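Local coordinates for protein beta-galactosidase (Bacillus circulans subsp. alkalophilus, PDB 3TTY) that hydrolyses beta-galactosides, releasing terminal galactose in a TIM-barrel active site, and carries a zinc ion held by four cysteines, at residues Ser114-Pro119 with Asp227-Cys232; Gly152-Cys157 with Tyr257-Tyr262; Thr120-Ala125 with Phe233-Asp238. All blocks are in the same frame, centred on the assembly; numbering follows the deposited sequence.

Contact 1 (Ser114-Pro119 with Asp227-Cys232); sequences SCPNSP and DSLLEC. With ZN (zinc ion), chain G.
Pro116 presses its ring against one turn of helix 215-243, between Ser228, Leu229 and Cys232, and no other residue here buries as much in the contact. Its CB does most of the touching: it lies 3.5 Å from Leu229 CD2, tighter than ordinary van der Waals packing, while the ring and the leucine branch cross obliquely. Ser228 CB comes up to the same part of the ring, 4.0 Å from Pro116 CB. One turn further along, Cys232 puts SG beside its own backbone N (chi1 -66°), in close contact with Pro116 O at 3.3 Å. The same carbonyl accepts a hydrogen bond from Arg122 NE of helix 119-135.

Beside this apolar patch runs one polar link. Asn117 ND2 donates to Ser228 OG over 3.2 Å with an N-H...O angle of 146°, the hydroxyl sitting 25° out of the amide plane. Ser228 OG is also bonded to Phe224 O one turn earlier in its helix, so the hydroxyl works both along the helix and across to the loop. An alanine in place of Asn117 would probably leave Ser228 OG without its partner across the contact and open a gap beside Cys160 and Gln163, which the Asn117 side chain also touches.

The loop itself is a type I beta turn, Cys115 to Ser118, closed by Ser118 N to Cys115 O at 3.1 Å. Cys115 turns away from the helix and binds the zinc ion through SG at 2.4 Å, and Asn117 N makes a weak bond to that sulfur. Chemically, the turn has two faces: a cysteine sulfur, probably a thiolate, for the metal, and a proline wedge with one hydrogen bond from the Asn117 amide that probably fixes the zinc-binding turn against helix 215-243.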
loop_
_atom_site.group_PDB
_atom_site.type_symbol
_atom_site.label_atom_id
_atom_site.label_comp_id
_atom_site.label_asym_id
_atom_site.label_seq_id
_atom_site.Cartn_x
_atom_site.Cartn_y
_atom_site.Cartn_z
ATOM N N SER A 114 -0.602 16.214 -21.306
ATOM C CA SER A 114 0.384 16.590 -22.320
ATOM C C SER A 114 1.612 17.220 -21.656
ATOM O O SER A 114 1.488 17.978 -20.703
ATOM C CB SER A 114 -0.212 17.559 -23.347
ATOM O OG SER A 114 -1.244 16.940 -24.107
ATOM N N CYS A 115 2.807 16.899 -22.136
ATOM C CA CYS A 115 3.986 17.518 -21.544
ATOM C C CYS A 115 3.921 19.019 -21.802
ATOM O O CYS A 115 3.825 19.447 -22.951
ATOM C CB CYS A 115 5.281 16.926 -22.106
ATOM S SG CYS A 115 6.713 17.992 -21.821
ATOM N N PRO A 116 3.962 19.824 -20.731
ATOM C CA PRO A 116 3.800 21.276 -20.865
ATOM C C PRO A 116 5.032 21.914 -21.502
ATOM O O PRO A 116 4.998 23.075 -21.880
ATOM C CB PRO A 116 3.647 21.741 -19.417
ATOM C CG PRO A 116 4.426 20.749 -18.640
ATOM C CD PRO A 116 4.250 19.428 -19.342
ATOM N N ASN A 117 6.111 21.155 -21.623
ATOM C CA ASN A 117 7.304 21.659 -22.277
ATOM C C ASN A 117 7.508 21.035 -23.645
ATOM O O ASN A 117 8.618 21.012 -24.164
ATOM C CB ASN A 117 8.533 21.462 -21.390
ATOM C CG ASN A 117 8.627 22.517 -20.313
ATOM O OD1 ASN A 117 8.646 23.713 -20.612
ATOM N ND2 ASN A 117 8.638 22.090 -19.052
ATOM N N SER A 118 6.416 20.548 -24.229
ATOM C CA SER A 118 6.460 19.843 -25.507
ATOM C C SER A 118 6.334 20.778 -26.711
ATOM O O SER A 118 5.379 21.540 -26.822
ATOM C CB SER A 118 5.365 18.778 -25.548
ATOM O OG SER A 118 5.076 18.385 -26.876
ATOM N N PRO A 119 7.306 20.715 -27.631
ATOM C CA PRO A 119 7.225 21.583 -28.809
ATOM C C PRO A 119 6.013 21.238 -29.678
ATOM O O PRO A 119 5.385 22.122 -30.266
ATOM C CB PRO A 119 8.532 21.287 -29.569
ATOM C CG PRO A 119 9.420 20.594 -28.585
ATOM C CD PRO A 119 8.525 19.886 -27.619
ATOM N N ASP A 227 4.765 26.746 -13.236
ATOM C CA ASP A 227 5.062 27.794 -14.215
ATOM C C ASP A 227 4.900 27.310 -15.666
ATOM O O ASP A 227 4.383 28.047 -16.494
ATOM C CB ASP A 227 6.482 28.371 -14.044
ATOM C CG ASP A 227 6.636 29.220 -12.797
ATOM O OD1 ASP A 227 5.678 29.300 -12.000
ATOM O OD2 ASP A 227 7.733 29.801 -12.600
ATOM N N SER A 228 5.360 26.090 -15.957
ATOM C CA SER A 228 5.336 25.538 -17.316
ATOM C C SER A 228 3.908 25.346 -17.835
ATOM O O SER A 228 3.597 25.670 -18.983
ATOM C CB SER A 228 6.064 24.187 -17.383
ATOM O OG SER A 228 7.427 24.291 -17.026
ATOM N N LEU A 229 3.053 24.783 -16.989
ATOM C CA LEU A 229 1.647 24.645 -17.330
ATOM C C LEU A 229 0.989 26.025 -17.464
ATOM O O LEU A 229 0.160 26.237 -18.350
ATOM C CB LEU A 229 0.932 23.769 -16.300
ATOM C CG LEU A 229 1.406 22.308 -16.300
ATOM C CD1 LEU A 229 1.104 21.617 -14.983
ATOM C CD2 LEU A 229 0.781 21.551 -17.454
ATOM N N LEU A 230 1.360 26.966 -16.600
ATOM C CA LEU A 230 0.829 28.322 -16.700
ATOM C C LEU A 230 1.204 28.945 -18.043
ATOM O O LEU A 230 0.384 29.621 -18.676
ATOM C CB LEU A 230 1.313 29.196 -15.544
ATOM C CG LEU A 230 0.726 30.621 -15.491
ATOM C CD1 LEU A 230 -0.798 30.621 -15.546
ATOM C CD2 LEU A 230 1.203 31.369 -14.241
ATOM N N GLU A 231 2.438 28.708 -18.487
ATOM C CA GLU A 231 2.879 29.188 -19.790
ATOM C C GLU A 231 1.955 28.659 -20.890
ATOM O O GLU A 231 1.587 29.388 -21.818
ATOM C CB GLU A 231 4.317 28.760 -20.067
ATOM C CG GLU A 231 5.378 29.622 -19.386
ATOM C CD GLU A 231 5.280 31.085 -19.813
ATOM O OE1 GLU A 231 5.286 31.345 -21.034
ATOM O OE2 GLU A 231 5.172 31.972 -18.927
ATOM N N CYS A 232 1.588 27.388 -20.798
ATOM C CA CYS A 232 0.654 26.835 -21.780
ATOM C C CYS A 232 -0.661 27.616 -21.771
ATOM O O CYS A 232 -1.135 28.044 -22.820
ATOM C CB CYS A 232 0.417 25.340 -21.551
ATOM S SG CYS A 232 1.893 24.324 -21.846
HETATM ZN ZN ZN G . 7.827 17.047 -19.859
#

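Contact 2 (Gly152-Cys157 with Tyr257-Tyr262); sequences GGYCYC and YPELDY. With ZN (zinc ion), chain G.
Gly152, almost fully extended, and Gly153, at positive phi, carry the backbone past Tyr257 and Glu259, with Gly152 CA and Glu259 CA 6.9 Å apart. Gly153 N donates to Tyr257 OH over 2.8 Å at 148°, meeting that ring at its edge, and makes a weaker bond to Glu259 OE1. Tyr257 OH also sits 3.3 Å from Gly152 CA, where a side chain would run into it. Tyr257 CG stands anti to the backbone N (chi1 178°), and the ring extends from there toward Gly152, with Glu259 N over the centre of one face.

One residue on from Gly153, Tyr154 makes a further bond to the 257-262 loop. Its OH donates to Glu259 O at 2.6 Å, tilted slightly from the carbonyl plane, while the Glu259 carboxylate stacks over the rim of one ring face, the two planes 29° apart. A water completes the link, accepting from Tyr154 N at 2.8 Å and donating to Glu259 OE2 at 3.0 Å. OE1 of Glu259 lies instead beside Tyr257 OH. Trp409 of helix 405-413 packs on Tyr154 as well.

Beyond the contact, Cys155 and Cys157 bind the zinc ion with Cys115 and Cys160. The two loops follow the fourth and fifth strands of the TIM barrel, and the first of them leaves Asn149 and Glu150 of the galactose pocket just before Gly152.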
loop_
_atom_site.group_PDB
_atom_site.type_symbol
_atom_site.label_atom_id
_atom_site.label_comp_id
_atom_site.label_asym_id
_atom_site.label_seq_id
_atom_site.Cartn_x
_atom_site.Cartn_y
_atom_site.Cartn_z
ATOM N N GLY A 152 -2.892 20.177 -14.871
ATOM C CA GLY A 152 -2.394 19.518 -13.675
ATOM C C GLY A 152 -1.495 18.330 -13.921
ATOM O O GLY A 152 -1.303 17.916 -15.064
ATOM N N GLY A 153 -0.939 17.784 -12.839
ATOM C CA GLY A 153 0.016 16.696 -12.931
ATOM C C GLY A 153 1.410 17.188 -13.294
ATOM O O GLY A 153 1.567 18.211 -13.956
ATOM N N TYR A 154 2.431 16.450 -12.871
ATOM C CA TYR A 154 3.804 16.818 -13.178
ATOM C C TYR A 154 4.378 15.897 -14.234
ATOM O O TYR A 154 3.912 14.770 -14.399
ATOM C CB TYR A 154 4.677 16.744 -11.934
ATOM C CG TYR A 154 4.318 17.747 -10.892
ATOM C CD1 TYR A 154 3.794 18.980 -11.242
ATOM C CD2 TYR A 154 4.490 17.465 -9.546
ATOM C CE1 TYR A 154 3.460 19.905 -10.282
ATOM C CE2 TYR A 154 4.154 18.385 -8.579
ATOM C CZ TYR A 154 3.635 19.604 -8.954
ATOM O OH TYR A 154 3.299 20.532 -7.987
ATOM N N CYS A 155 5.379 16.398 -14.956
ATOM C CA CYS A 155 6.095 15.622 -15.948
ATOM C C CYS A 155 7.581 15.632 -15.590
ATOM O O CYS A 155 8.088 16.616 -15.047
ATOM C CB CYS A 155 5.891 16.214 -17.334
ATOM S SG CYS A 155 6.751 15.303 -18.652
ATOM N N TYR A 156 8.268 14.532 -15.899
ATOM C CA TYR A 156 9.676 14.365 -15.568
ATOM C C TYR A 156 10.473 13.930 -16.781
ATOM O O TYR A 156 11.515 13.299 -16.634
ATOM C CB TYR A 156 9.830 13.342 -14.442
ATOM C CG TYR A 156 9.042 13.711 -13.198
ATOM C CD1 TYR A 156 9.607 14.515 -12.207
ATOM C CD2 TYR A 156 7.728 13.270 -13.021
ATOM C CE1 TYR A 156 8.900 14.854 -11.073
ATOM C CE2 TYR A 156 7.007 13.603 -11.884
ATOM C CZ TYR A 156 7.599 14.396 -10.918
ATOM O OH TYR A 156 6.899 14.741 -9.801
ATOM N N CYS A 157 9.992 14.273 -17.978
ATOM C CA CYS A 157 10.658 13.853 -19.218
ATOM C C CYS A 157 11.954 14.643 -19.476
ATOM O O CYS A 157 12.293 15.579 -18.755
ATOM C CB CYS A 157 9.711 13.975 -20.430
ATOM S SG CYS A 157 9.531 15.677 -21.106
ATOM N N TYR A 257 -6.433 22.033 -4.717
ATOM C CA TYR A 257 -5.533 21.160 -5.453
ATOM C C TYR A 257 -4.094 21.518 -5.086
ATOM O O TYR A 257 -3.691 22.677 -5.186
ATOM C CB TYR A 257 -5.788 21.337 -6.958
ATOM C CG TYR A 257 -4.913 20.544 -7.905
ATOM C CD1 TYR A 257 -4.820 19.157 -7.816
ATOM C CD2 TYR A 257 -4.207 21.185 -8.923
ATOM C CE1 TYR A 257 -4.030 18.431 -8.707
ATOM C CE2 TYR A 257 -3.418 20.475 -9.816
ATOM C CZ TYR A 257 -3.329 19.099 -9.702
ATOM O OH TYR A 257 -2.543 18.398 -10.598
ATOM N N PRO A 258 -3.309 20.516 -4.663
ATOM C CA PRO A 258 -1.975 20.807 -4.119
ATOM C C PRO A 258 -0.876 21.145 -5.142
ATOM O O PRO A 258 0.109 21.769 -4.747
ATOM C CB PRO A 258 -1.611 19.528 -3.333
ATOM C CG PRO A 258 -2.504 18.451 -3.874
ATOM C CD PRO A 258 -3.733 19.120 -4.441
ATOM N N GLU A 259 -1.035 20.774 -6.408
ATOM C CA GLU A 259 0.101 20.783 -7.332
ATOM C C GLU A 259 0.395 22.085 -8.091
ATOM O O GLU A 259 1.457 22.230 -8.692
ATOM C CB GLU A 259 -0.010 19.607 -8.313
ATOM C CG GLU A 259 0.102 18.253 -7.624
ATOM C CD GLU A 259 0.101 17.107 -8.599
ATOM O OE1 GLU A 259 -0.622 17.196 -9.620
ATOM O OE2 GLU A 259 0.828 16.118 -8.352
ATOM N N LEU A 260 -0.530 23.030 -8.064
ATOM C CA LEU A 260 -0.353 24.285 -8.788
ATOM C C LEU A 260 -0.525 25.493 -7.867
ATOM O O LEU A 260 -1.390 25.499 -6.992
ATOM C CB LEU A 260 -1.367 24.356 -9.932
ATOM C CG LEU A 260 -0.936 23.913 -11.337
ATOM C CD1 LEU A 260 0.330 23.075 -11.357
ATOM C CD2 LEU A 260 -2.083 23.228 -12.077
ATOM N N ASP A 261 0.288 26.521 -8.075
ATOM C CA ASP A 261 0.179 27.754 -7.296
ATOM C C ASP A 261 -0.890 28.656 -7.907
ATOM O O ASP A 261 -0.593 29.502 -8.740
ATOM C CB ASP A 261 1.524 28.481 -7.277
ATOM C CG ASP A 261 1.515 29.709 -6.394
ATOM O OD1 ASP A 261 0.428 30.111 -5.906
ATOM O OD2 ASP A 261 2.608 30.276 -6.190
ATOM N N TYR A 262 -2.138 28.478 -7.491
ATOM C CA TYR A 262 -3.250 29.160 -8.148
ATOM C C TYR A 262 -3.212 30.682 -8.015
ATOM O O TYR A 262 -3.707 31.389 -8.894
ATOM C CB TYR A 262 -4.593 28.603 -7.668
ATOM C CG TYR A 262 -4.989 27.307 -8.348
ATOM C CD1 TYR A 262 -4.588 27.034 -9.647
ATOM C CD2 TYR A 262 -5.764 26.356 -7.691
ATOM C CE1 TYR A 262 -4.957 25.848 -10.283
ATOM C CE2 TYR A 262 -6.137 25.182 -8.320
ATOM C CZ TYR A 262 -5.732 24.933 -9.613
ATOM O OH TYR A 262 -6.101 23.766 -10.242
HETATM ZN ZN ZN G . 7.827 17.047 -19.859
HETATM O O HOH W 1 1.826 14.740 -10.765
#

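Contact 3 (Thr120-Ala125 with Phe233-Asp238); sequences TYRKYA and FKMERD
Met235 points its thioether at helix 119-135, between Arg122 and Ala125, and this is where the contact is close. SD sits 3.5 Å from Arg122 O and 3.8 Å from Arg122 CB, with CG and CD of Arg122 a little further off. A bend at the end of the chain (chi3 76°) swings CE in over the helix, where it meets Ala125 CB at 4.0 Å. Arg122 itself sends its guanidinium elsewhere, its NE being taken by Pro116 O; of its side chain, the aliphatic carbons face Met235, together with the backbone O.

The two helices, 119-135 and 215-243, run nearly parallel, their local axes 10.4 Å apart at a 20° angle. They are neighbours round the outside of the TIM barrel, flanking its fourth strand 142-146 in the chain.

Packing is looser toward the inner side. The side chains of Tyr121 and Glu236 cross at about a right angle, ring and carboxylate planes 64° apart; Tyr121 OH and Glu236 OE2, 4.2 Å from each other, are linked through a water instead of directly. That water lies 2.6 Å from Tyr121 OH and donates to Glu236 OE2. The buried carboxylate is further held by Thr80 and Thr82, while Tyr121 OH also bonds to Thr82 O. Glu236 OE2 comes within 3.8 Å of Ala125 CB as well. Met235 and Arg122, by contrast, are partly exposed to solvent.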
loop_
_atom_site.group_PDB
_atom_site.type_symbol
_atom_site.label_atom_id
_atom_site.label_comp_id
_atom_site.label_asym_id
_atom_site.label_seq_id
_atom_site.Cartn_x
_atom_site.Cartn_y
_atom_site.Cartn_z
ATOM N N THR A 120 5.685 19.962 -29.773
ATOM C CA THR A 120 4.536 19.569 -30.578
ATOM C C THR A 120 3.233 20.074 -29.978
ATOM O O THR A 120 2.437 20.713 -30.656
ATOM C CB THR A 120 4.476 18.065 -30.780
ATOM O OG1 THR A 120 5.605 17.674 -31.565
ATOM C CG2 THR A 120 3.182 17.676 -31.491
ATOM N N TYR A 121 3.038 19.814 -28.694
ATOM C CA TYR A 121 1.835 20.257 -28.004
ATOM C C TYR A 121 1.645 21.777 -28.073
ATOM O O TYR A 121 0.544 22.265 -28.321
ATOM C CB TYR A 121 1.866 19.800 -26.549
ATOM C CG TYR A 121 0.695 20.305 -25.746
ATOM C CD1 TYR A 121 -0.570 19.786 -25.935
ATOM C CD2 TYR A 121 0.858 21.299 -24.795
ATOM C CE1 TYR A 121 -1.642 20.236 -25.202
ATOM C CE2 TYR A 121 -0.217 21.767 -24.062
ATOM C CZ TYR A 121 -1.463 21.235 -24.274
ATOM O OH TYR A 121 -2.539 21.692 -23.552
ATOM N N ARG A 122 2.710 22.527 -27.829
ATOM C CA ARG A 122 2.605 23.977 -27.860
ATOM C C ARG A 122 2.306 24.479 -29.269
ATOM O O ARG A 122 1.497 25.384 -29.439
ATOM C CB ARG A 122 3.850 24.642 -27.285
ATOM C CG ARG A 122 3.953 24.489 -25.777
ATOM C CD ARG A 122 4.761 25.615 -25.174
ATOM N NE ARG A 122 5.101 25.372 -23.776
ATOM C CZ ARG A 122 5.659 26.280 -22.979
ATOM N NH1 ARG A 122 5.926 27.493 -23.457
ATOM N NH2 ARG A 122 5.942 25.980 -21.707
ATOM N N LYS A 123 2.937 23.871 -30.271
ATOM C CA LYS A 123 2.660 24.209 -31.673
ATOM C C LYS A 123 1.186 24.020 -32.047
ATOM O O LYS A 123 0.539 24.943 -32.530
ATOM C CB LYS A 123 3.561 23.405 -32.628
ATOM C CG LYS A 123 3.291 23.638 -34.104
ATOM C CD LYS A 123 4.272 22.860 -34.970
ATOM C CE LYS A 123 3.881 22.909 -36.445
ATOM N NZ LYS A 123 4.817 22.098 -37.311
ATOM N N TYR A 124 0.638 22.835 -31.817
ATOM C CA TYR A 124 -0.733 22.590 -32.275
ATOM C C TYR A 124 -1.814 23.151 -31.351
ATOM O O TYR A 124 -2.901 23.500 -31.808
ATOM C CB TYR A 124 -0.951 21.109 -32.575
ATOM C CG TYR A 124 -0.124 20.655 -33.745
ATOM C CD1 TYR A 124 -0.399 21.122 -35.027
ATOM C CD2 TYR A 124 0.947 19.780 -33.572
ATOM C CE1 TYR A 124 0.357 20.720 -36.113
ATOM C CE2 TYR A 124 1.716 19.366 -34.663
ATOM C CZ TYR A 124 1.418 19.846 -35.931
ATOM O OH TYR A 124 2.171 19.457 -37.024
ATOM N N ALA A 125 -1.516 23.250 -30.060
ATOM C CA ALA A 125 -2.476 23.804 -29.130
ATOM C C ALA A 125 -2.682 25.292 -29.426
ATOM O O ALA A 125 -3.812 25.769 -29.431
ATOM C CB ALA A 125 -2.037 23.584 -27.676
ATOM N N PHE A 233 -1.234 27.834 -20.592
ATOM C CA PHE A 233 -2.461 28.627 -20.504
ATOM C C PHE A 233 -2.328 29.990 -21.178
ATOM O O PHE A 233 -3.149 30.361 -22.032
ATOM C CB PHE A 233 -2.898 28.836 -19.057
ATOM C CG PHE A 233 -4.005 29.851 -18.914
ATOM C CD1 PHE A 233 -5.307 29.525 -19.264
ATOM C CD2 PHE A 233 -3.738 31.132 -18.452
ATOM C CE1 PHE A 233 -6.328 30.453 -19.154
ATOM C CE2 PHE A 233 -4.750 32.073 -18.328
ATOM C CZ PHE A 233 -6.048 31.740 -18.677
ATOM N N LYS A 234 -1.290 30.725 -20.778
ATOM C CA LYS A 234 -1.025 32.065 -21.288
ATOM C C LYS A 234 -0.832 32.065 -22.789
ATOM O O LYS A 234 -1.300 32.967 -23.485
ATOM C CB LYS A 234 0.209 32.678 -20.619
ATOM C CG LYS A 234 0.152 32.684 -19.091
ATOM C CD LYS A 234 1.125 33.697 -18.461
ATOM C CE LYS A 234 2.486 33.694 -19.144
ATOM N NZ LYS A 234 3.461 34.593 -18.470
ATOM N N MET A 235 -0.134 31.052 -23.284
ATOM C CA MET A 235 0.080 30.920 -24.710
ATOM C C MET A 235 -1.252 30.869 -25.469
ATOM O O MET A 235 -1.390 31.509 -26.509
ATOM C CB MET A 235 0.926 29.683 -25.014
ATOM C CG MET A 235 1.057 29.378 -26.497
ATOM S SD MET A 235 1.636 27.687 -26.813
ATOM C CE MET A 235 0.143 26.735 -26.487
ATOM N N GLU A 236 -2.222 30.111 -24.959
ATOM C CA GLU A 236 -3.522 30.000 -25.638
ATOM C C GLU A 236 -4.346 31.268 -25.429
ATOM O O GLU A 236 -4.953 31.800 -26.363
ATOM C CB GLU A 236 -4.306 28.761 -25.170
ATOM C CG GLU A 236 -3.754 27.432 -25.687
ATOM C CD GLU A 236 -4.719 26.260 -25.447
ATOM O OE1 GLU A 236 -5.944 26.423 -25.650
ATOM O OE2 GLU A 236 -4.254 25.171 -25.059
ATOM N N ARG A 237 -4.353 31.750 -24.194
ATOM C CA ARG A 237 -5.038 32.981 -23.849
ATOM C C ARG A 237 -4.646 34.072 -24.843
ATOM O O ARG A 237 -5.510 34.748 -25.383
ATOM C CB ARG A 237 -4.685 33.395 -22.417
ATOM C CG ARG A 237 -5.184 34.768 -21.994
ATOM C CD ARG A 237 -4.397 35.289 -20.799
ATOM N NE ARG A 237 -3.077 35.746 -21.199
ATOM C CZ ARG A 237 -2.101 36.069 -20.357
ATOM N NH1 ARG A 237 -2.286 35.976 -19.049
ATOM N NH2 ARG A 237 -0.932 36.481 -20.826
ATOM N N ASP A 238 -3.345 34.223 -25.100
ATOM C CA ASP A 238 -2.862 35.290 -25.984
ATOM C C ASP A 238 -3.341 35.133 -27.428
ATOM O O ASP A 238 -3.710 36.106 -28.079
ATOM C CB ASP A 238 -1.338 35.404 -25.939
ATOM C CG ASP A 238 -0.819 35.928 -24.585
ATOM O OD1 ASP A 238 -1.617 36.472 -23.781
ATOM O OD2 ASP A 238 0.401 35.796 -24.328
HETATM O O HOH W 2 -2.462 24.295 -23.500
#

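Overall arrangement
Contacts 1 and 3 share helix 215-243, which meets the zinc-binding turn in contact 1 and helix 119-135 in contact 3. Both are mainly buried and mix apolar packing with a polar link, direct in contact 1 and through water in contact 3. Arg122 joins the two. Contact 2 is more open and strongly polar, a loop-to-loop arrangement above the barrel with hydrogen bonds and a bridging water. It joins contact 1 through the shared zinc ion and through Leu229, which packs on Gly153 and Leu260. Contacts 2 and 3 do not touch, their centres lying about 17 Å apart.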